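Local structure of arabinan endo-1,5-alpha-l-arabinosidase A (Cellvibrio cellulosa, 1GYH) at residues F195-F206 with N263-D272. The protein cleaves alpha-1,5-arabinofuranosyl bonds of linear arabinan, releasing almost exclusively arabinotriose, and so takes part in breaking down the plant cell wall. Sequence-based numbering, arbitrary orientation.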
ATOM      1  N   PHE A 195      -3.945   3.388  -3.370  1.00 14.84           N
ATOM      2  CA  PHE A 195      -4.431   2.036  -3.652  1.00 13.97           C
ATOM      3  C   PHE A 195      -5.675   2.170  -4.516  1.00 13.79           C
ATOM      4  O   PHE A 195      -6.533   2.991  -4.197  1.00 14.23           O
ATOM      5  CB  PHE A 195      -4.719   1.240  -2.367  1.00 14.27           C
ATOM      6  CG  PHE A 195      -4.970  -0.226  -2.643  1.00 14.25           C
ATOM      7  CD1 PHE A 195      -6.239  -0.676  -3.053  1.00 15.21           C
ATOM      8  CD2 PHE A 195      -3.927  -1.133  -2.610  1.00 15.23           C
ATOM      9  CE1 PHE A 195      -6.451  -2.020  -3.357  1.00 13.28           C
ATOM     10  CE2 PHE A 195      -4.116  -2.460  -2.886  1.00 15.24           C
ATOM     11  CZ  PHE A 195      -5.393  -2.926  -3.260  1.00 14.79           C
ATOM     12  N   ILE A 196      -5.728   1.437  -5.630  1.00 13.08           N
ATOM     13  CA  ILE A 196      -6.877   1.511  -6.527  1.00 13.72           C
ATOM     14  C   ILE A 196      -7.728   0.223  -6.531  1.00 13.72           C
ATOM     15  O   ILE A 196      -7.212  -0.885  -6.708  1.00 14.86           O
ATOM     16  CB  ILE A 196      -6.435   1.873  -7.918  1.00 13.19           C
ATOM     17  CG1 ILE A 196      -5.650   3.219  -7.887  1.00 12.36           C
ATOM     18  CG2 ILE A 196      -7.669   1.967  -8.881  1.00 13.07           C
ATOM     19  CD1 ILE A 196      -4.891   3.572  -9.123  1.00 14.30           C
ATOM     20  N   LEU A 197      -9.042   0.404  -6.368  1.00 14.15           N
ATOM     21  CA  LEU A 197     -10.004  -0.714  -6.465  1.00 13.35           C
ATOM     22  C   LEU A 197     -11.054  -0.406  -7.533  1.00 13.04           C
ATOM     23  O   LEU A 197     -11.659   0.645  -7.535  1.00 13.25           O
ATOM     24  CB  LEU A 197     -10.689  -0.986  -5.118  1.00 13.71           C
ATOM     25  CG  LEU A 197     -11.752  -2.142  -5.076  1.00 13.24           C
ATOM     26  CD1 LEU A 197     -11.074  -3.459  -4.995  1.00 12.99           C
ATOM     27  CD2 LEU A 197     -12.731  -1.961  -3.882  1.00 13.82           C
ATOM     28  N   ARG A 198     -11.262  -1.348  -8.444  1.00 13.51           N
ATOM     29  CA  ARG A 198     -12.362  -1.272  -9.423  1.00 13.02           C
ATOM     30  C   ARG A 198     -13.624  -1.731  -8.756  1.00 13.47           C
ATOM     31  O   ARG A 198     -13.652  -2.809  -8.190  1.00 13.80           O
ATOM     32  CB  ARG A 198     -12.061  -2.177 -10.625  1.00 13.43           C
ATOM     33  CG  ARG A 198     -13.130  -2.122 -11.743  1.00 14.04           C
ATOM     34  CD  ARG A 198     -13.307  -0.768 -12.394  1.00 16.19           C
ATOM     35  NE  ARG A 198     -14.367  -0.889 -13.407  1.00 17.08           N
ATOM     36  CZ  ARG A 198     -14.197  -1.469 -14.572  1.00 21.01           C
ATOM     37  NH1 ARG A 198     -12.989  -1.897 -14.930  1.00 23.77           N
ATOM     38  NH2 ARG A 198     -15.235  -1.618 -15.398  1.00 21.92           N
ATOM     39  N   LYS A 199     -14.669  -0.908  -8.813  1.00 14.91           N
ATOM     40  CA  LYS A 199     -16.029  -1.284  -8.335  1.00 14.77           C
ATOM     41  C   LYS A 199     -17.109  -0.650  -9.226  1.00 14.45           C
ATOM     42  O   LYS A 199     -17.177   0.584  -9.379  1.00 13.18           O
ATOM     43  CB  LYS A 199     -16.184  -0.870  -6.867  1.00 15.07           C
ATOM     44  CG  LYS A 199     -17.609  -1.032  -6.284  1.00 18.62           C
ATOM     45  CD  LYS A 199     -17.892  -2.460  -5.844  1.00 18.65           C
ATOM     46  CE  LYS A 199     -19.341  -2.610  -5.349  1.00 18.18           C
ATOM     47  NZ  LYS A 199     -19.467  -3.939  -4.638  1.00 17.71           N
ATOM     48  N   GLY A 200     -17.983  -1.488  -9.796  1.00 14.95           N
ATOM     49  CA  GLY A 200     -18.974  -1.005 -10.759  1.00 15.30           C
ATOM     50  C   GLY A 200     -18.340  -0.292 -11.941  1.00 14.96           C
ATOM     51  O   GLY A 200     -17.431  -0.825 -12.584  1.00 15.47           O
ATOM     52  N   ASP A 201     -18.812   0.909 -12.241  1.00 15.49           N
ATOM     53  CA  ASP A 201     -18.324   1.658 -13.393  1.00 15.94           C
ATOM     54  C   ASP A 201     -17.107   2.576 -13.092  1.00 15.89           C
ATOM     55  O   ASP A 201     -16.623   3.275 -13.993  1.00 16.63           O
ATOM     56  CB  ASP A 201     -19.448   2.518 -13.986  1.00 17.34           C
ATOM     57  CG  ASP A 201     -20.630   1.689 -14.468  1.00 19.06           C
ATOM     58  OD1 ASP A 201     -20.432   0.532 -14.943  1.00 20.32           O
ATOM     59  OD2 ASP A 201     -21.790   2.135 -14.401  1.00 22.94           O
ATOM     60  N   TYR A 202     -16.593   2.537 -11.872  1.00 14.07           N
ATOM     61  CA  TYR A 202     -15.515   3.425 -11.478  1.00 13.56           C
ATOM     62  C   TYR A 202     -14.303   2.704 -10.896  1.00 13.58           C
ATOM     63  O   TYR A 202     -14.417   1.597 -10.333  1.00 11.72           O
ATOM     64  CB  TYR A 202     -16.007   4.389 -10.422  1.00 13.12           C
ATOM     65  CG  TYR A 202     -16.958   5.443 -10.897  1.00 17.36           C
ATOM     66  CD1 TYR A 202     -16.501   6.622 -11.461  1.00 17.50           C
ATOM     67  CD2 TYR A 202     -18.338   5.274 -10.751  1.00 19.25           C
ATOM     68  CE1 TYR A 202     -17.389   7.602 -11.873  1.00 19.84           C
ATOM     69  CE2 TYR A 202     -19.231   6.266 -11.155  1.00 19.80           C
ATOM     70  CZ  TYR A 202     -18.746   7.408 -11.718  1.00 19.81           C
ATOM     71  OH  TYR A 202     -19.611   8.388 -12.128  1.00 21.71           O
ATOM     72  N   TYR A 203     -13.148   3.374 -11.059  1.00 13.01           N
ATOM     73  CA  TYR A 203     -11.941   3.085 -10.300  1.00 13.29           C
ATOM     74  C   TYR A 203     -11.926   4.002  -9.078  1.00 13.56           C
ATOM     75  O   TYR A 203     -12.125   5.210  -9.211  1.00 14.63           O
ATOM     76  CB  TYR A 203     -10.688   3.323 -11.134  1.00 12.23           C
ATOM     77  CG  TYR A 203     -10.501   2.345 -12.250  1.00 12.48           C
ATOM     78  CD1 TYR A 203     -11.147   2.535 -13.474  1.00 13.00           C
ATOM     79  CD2 TYR A 203      -9.720   1.200 -12.093  1.00 12.76           C
ATOM     80  CE1 TYR A 203     -10.996   1.621 -14.515  1.00 11.04           C
ATOM     81  CE2 TYR A 203      -9.579   0.284 -13.115  1.00 11.94           C
ATOM     82  CZ  TYR A 203     -10.209   0.504 -14.327  1.00 11.60           C
ATOM     83  OH  TYR A 203     -10.085  -0.398 -15.359  1.00 12.75           O
ATOM     84  N   TYR A 204     -11.697   3.434  -7.905  1.00 13.55           N
ATOM     85  CA  TYR A 204     -11.609   4.226  -6.674  1.00 13.38           C
ATOM     86  C   TYR A 204     -10.152   4.287  -6.184  1.00 13.33           C
ATOM     87  O   TYR A 204      -9.545   3.253  -5.929  1.00 13.04           O
ATOM     88  CB  TYR A 204     -12.500   3.684  -5.559  1.00 13.40           C
ATOM     89  CG  TYR A 204     -13.986   3.807  -5.906  1.00 12.95           C
ATOM     90  CD1 TYR A 204     -14.590   2.901  -6.776  1.00 12.34           C
ATOM     91  CD2 TYR A 204     -14.758   4.843  -5.395  1.00 11.84           C
ATOM     92  CE1 TYR A 204     -15.955   3.021  -7.099  1.00 13.26           C
ATOM     93  CE2 TYR A 204     -16.134   4.977  -5.748  1.00 13.15           C
ATOM     94  CZ  TYR A 204     -16.712   4.068  -6.581  1.00 13.36           C
ATOM     95  OH  TYR A 204     -18.047   4.220  -6.937  1.00 14.57           O
ATOM     96  N   LEU A 205      -9.650   5.511  -6.027  1.00 13.36           N
ATOM     97  CA  LEU A 205      -8.282   5.770  -5.517  1.00 12.91           C
ATOM     98  C   LEU A 205      -8.387   6.124  -4.066  1.00 13.09           C
ATOM     99  O   LEU A 205      -8.993   7.157  -3.706  1.00 13.76           O
ATOM    100  CB  LEU A 205      -7.612   6.909  -6.300  1.00 13.51           C
ATOM    101  CG  LEU A 205      -6.269   7.436  -5.716  1.00 12.82           C
ATOM    102  CD1 LEU A 205      -5.267   6.348  -5.627  1.00 13.95           C
ATOM    103  CD2 LEU A 205      -5.772   8.573  -6.570  1.00 14.47           C
ATOM    104  N   PHE A 206      -7.832   5.258  -3.225  1.00 12.82           N
ATOM    105  CA  PHE A 206      -7.680   5.524  -1.821  1.00 13.22           C
ATOM    106  C   PHE A 206      -6.253   6.104  -1.570  1.00 13.71           C
ATOM    107  O   PHE A 206      -5.305   5.687  -2.199  1.00 13.22           O
ATOM    108  CB  PHE A 206      -7.808   4.220  -1.003  1.00 14.09           C
ATOM    109  CG  PHE A 206      -9.141   3.510  -1.158  1.00 13.70           C
ATOM    110  CD1 PHE A 206     -10.197   3.799  -0.329  1.00 13.44           C
ATOM    111  CD2 PHE A 206      -9.316   2.544  -2.134  1.00 15.44           C
ATOM    112  CE1 PHE A 206     -11.432   3.166  -0.497  1.00 16.26           C
ATOM    113  CE2 PHE A 206     -10.561   1.906  -2.292  1.00 15.16           C
ATOM    114  CZ  PHE A 206     -11.587   2.201  -1.462  1.00 14.94           C
ATOM    115  N   ASN A 263      -3.782   1.811   3.413  1.00 15.47           N
ATOM    116  CA  ASN A 263      -4.718   0.715   3.208  1.00 14.82           C
ATOM    117  C   ASN A 263      -4.529  -0.060   1.933  1.00 15.17           C
ATOM    118  O   ASN A 263      -3.855   0.365   0.999  1.00 15.52           O
ATOM    119  CB  ASN A 263      -6.180   1.244   3.227  1.00 14.89           C
ATOM    120  CG  ASN A 263      -6.554   1.915   1.966  1.00 13.98           C
ATOM    121  OD1 ASN A 263      -6.110   3.034   1.726  1.00 15.80           O
ATOM    122  ND2 ASN A 263      -7.347   1.230   1.101  1.00 13.42           N
ATOM    123  N   SER A 264      -5.190  -1.210   1.904  1.00 14.39           N
ATOM    124  CA  SER A 264      -5.494  -1.931   0.690  1.00 14.41           C
ATOM    125  C   SER A 264      -7.040  -2.198   0.744  1.00 13.95           C
ATOM    126  O   SER A 264      -7.713  -1.821   1.714  1.00 11.47           O
ATOM    127  CB  SER A 264      -4.667  -3.219   0.574  1.00 14.09           C
ATOM    128  OG  SER A 264      -4.647  -4.002   1.801  1.00 12.35           O
ATOM    129  N   ALA A 265      -7.555  -2.861  -0.293  1.00 14.51           N
ATOM    130  CA  ALA A 265      -9.014  -3.098  -0.449  1.00 13.82           C
ATOM    131  C   ALA A 265      -9.200  -4.219  -1.467  1.00 13.64           C
ATOM    132  O   ALA A 265      -8.436  -4.321  -2.443  1.00 13.81           O
ATOM    133  CB  ALA A 265      -9.733  -1.845  -0.887  1.00 13.75           C
ATOM    134  N   TYR A 266     -10.168  -5.094  -1.199  1.00 13.08           N
ATOM    135  CA  TYR A 266     -10.342  -6.305  -1.963  1.00 13.45           C
ATOM    136  C   TYR A 266     -11.803  -6.711  -2.047  1.00 13.57           C
ATOM    137  O   TYR A 266     -12.622  -6.363  -1.171  1.00 13.23           O
ATOM    138  CB  TYR A 266      -9.577  -7.470  -1.322  1.00 14.55           C
ATOM    139  CG  TYR A 266      -8.090  -7.159  -1.136  1.00 15.45           C
ATOM    140  CD1 TYR A 266      -7.198  -7.355  -2.173  1.00 15.26           C
ATOM    141  CD2 TYR A 266      -7.615  -6.655   0.067  1.00 15.38           C
ATOM    142  CE1 TYR A 266      -5.834  -7.089  -2.014  1.00 16.22           C
ATOM    143  CE2 TYR A 266      -6.248  -6.369   0.249  1.00 16.06           C
ATOM    144  CZ  TYR A 266      -5.364  -6.595  -0.798  1.00 15.30           C
ATOM    145  OH  TYR A 266      -4.016  -6.345  -0.653  1.00 15.49           O
ATOM    146  N   THR A 267     -12.087  -7.414  -3.136  1.00 13.39           N
ATOM    147  CA  THR A 267     -13.341  -8.106  -3.342  1.00 13.55           C
ATOM    148  C   THR A 267     -13.058  -9.600  -3.268  1.00 13.46           C
ATOM    149  O   THR A 267     -12.342 -10.143  -4.093  1.00 14.71           O
ATOM    150  CB  THR A 267     -13.941  -7.679  -4.699  1.00 13.71           C
ATOM    151  OG1 THR A 267     -14.266  -6.272  -4.695  1.00 13.95           O
ATOM    152  CG2 THR A 267     -15.305  -8.409  -4.944  1.00 14.06           C
ATOM    153  N   TRP A 268     -13.628 -10.253  -2.254  1.00 14.13           N
ATOM    154  CA  TRP A 268     -13.528 -11.695  -2.031  1.00 13.92           C
ATOM    155  C   TRP A 268     -14.948 -12.309  -1.970  1.00 13.82           C
ATOM    156  O   TRP A 268     -15.750 -11.922  -1.112  1.00 12.62           O
ATOM    157  CB  TRP A 268     -12.855 -11.966  -0.686  1.00 14.69           C
ATOM    158  CG  TRP A 268     -11.385 -11.461  -0.584  1.00 14.04           C
ATOM    159  CD1 TRP A 268     -10.394 -11.604  -1.504  1.00 16.63           C
ATOM    160  CD2 TRP A 268     -10.790 -10.790   0.535  1.00 15.29           C
ATOM    161  NE1 TRP A 268      -9.219 -11.050  -1.033  1.00 15.29           N
ATOM    162  CE2 TRP A 268      -9.440 -10.546   0.213  1.00 15.66           C
ATOM    163  CE3 TRP A 268     -11.261 -10.386   1.791  1.00 16.14           C
ATOM    164  CZ2 TRP A 268      -8.564  -9.911   1.089  1.00 17.59           C
ATOM    165  CZ3 TRP A 268     -10.387  -9.744   2.665  1.00 15.96           C
ATOM    166  CH2 TRP A 268      -9.060  -9.505   2.295  1.00 18.44           C
ATOM    167  N   ASP A 269     -15.237 -13.247  -2.874  1.00 13.90           N
ATOM    168  CA  ASP A 269     -16.508 -13.997  -2.838  1.00 15.01           C
ATOM    169  C   ASP A 269     -17.721 -13.060  -2.737  1.00 15.02           C
ATOM    170  O   ASP A 269     -18.625 -13.293  -1.920  1.00 14.53           O
ATOM    171  CB  ASP A 269     -16.535 -14.973  -1.666  1.00 14.87           C
ATOM    172  CG  ASP A 269     -15.328 -15.858  -1.629  1.00 18.30           C
ATOM    173  OD1 ASP A 269     -14.912 -16.421  -2.673  1.00 20.95           O
ATOM    174  OD2 ASP A 269     -14.704 -16.040  -0.579  1.00 21.77           O
ATOM    175  N   GLY A 270     -17.703 -11.988  -3.532  1.00 14.97           N
ATOM    176  CA  GLY A 270     -18.885 -11.148  -3.748  1.00 15.59           C
ATOM    177  C   GLY A 270     -19.119 -10.097  -2.681  1.00 15.97           C
ATOM    178  O   GLY A 270     -20.168  -9.452  -2.668  1.00 15.58           O
ATOM    179  N   LYS A 271     -18.131  -9.876  -1.807  1.00 15.38           N
ATOM    180  CA  LYS A 271     -18.229  -8.811  -0.796  1.00 15.35           C
ATOM    181  C   LYS A 271     -16.911  -8.029  -0.727  1.00 15.06           C
ATOM    182  O   LYS A 271     -15.864  -8.544  -1.109  1.00 14.32           O
ATOM    183  CB  LYS A 271     -18.512  -9.407   0.564  1.00 16.19           C
ATOM    184  CG  LYS A 271     -19.915  -9.956   0.695  1.00 20.19           C
ATOM    185  CD  LYS A 271     -20.032 -10.838   1.924  1.00 24.20           C
ATOM    186  CE  LYS A 271     -19.933 -10.010   3.228  1.00 26.05           C
ATOM    187  NZ  LYS A 271     -20.968  -8.939   3.290  1.00 25.81           N
ATOM    188  N   ASP A 272     -16.960  -6.811  -0.206  1.00 14.77           N
ATOM    189  CA  ASP A 272     -15.782  -5.942  -0.261  1.00 15.66           C
ATOM    190  C   ASP A 272     -15.228  -5.644   1.132  1.00 15.57           C
ATOM    191  O   ASP A 272     -15.998  -5.553   2.114  1.00 15.17           O
ATOM    192  CB  ASP A 272     -16.133  -4.648  -0.955  1.00 15.28           C
ATOM    193  CG  ASP A 272     -16.823  -4.859  -2.314  1.00 15.68           C
ATOM    194  OD1 ASP A 272     -16.402  -5.723  -3.135  1.00 14.57           O
ATOM    195  OD2 ASP A 272     -17.795  -4.131  -2.637  1.00 17.16           O
TER
HETATM  196  O   HOH W   1     -13.910  -5.314  -7.197  1.00 24.34           O
HETATM  197  O   HOH W   2     -17.905  -5.825  -5.454  0.50 18.32           O
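F195 and L197 both turn CG opposite the backbone N (chi1 -169° for F195), laying their side chains against S264 and A265. S264 CA sits over the F195 ring centre in a CH-pi contact, 3.7 Å from the centroid; a phenyl suits this place because its flat face covers S264 CA, CB and A265 N. The ring's edge turns toward the face of Y266 (planes at 64°), whose OH bonds to M12 N. A265, small enough for its place, offers CB to F195 CE1 at 4.1 Å, L197 CD2 and F206 CE2; branched L197 also reaches T267. Strands 191-199 and 257-268 are innermost in adjacent blades of the five-bladed beta-propeller, joined by side chains. The N263 amide suits two tasks: nearly perpendicular to the F206 ring, it puts OD1 3.4 Å from F206 CB, while ND2 donates to S264 O from above the carbonyl plane. Toward the hairpin turns the interface becomes polar. K199, long and bent at chi2 (82°), brings NZ to the syn lone pair of D272 OD2 in a 2.6 Å salt bridge; W296 NE1 also bonds there. D272's second oxygen, OD1, accepts from T267 OG1 and a water bound to K199 NZ; another water links R198 O to T267 OG1.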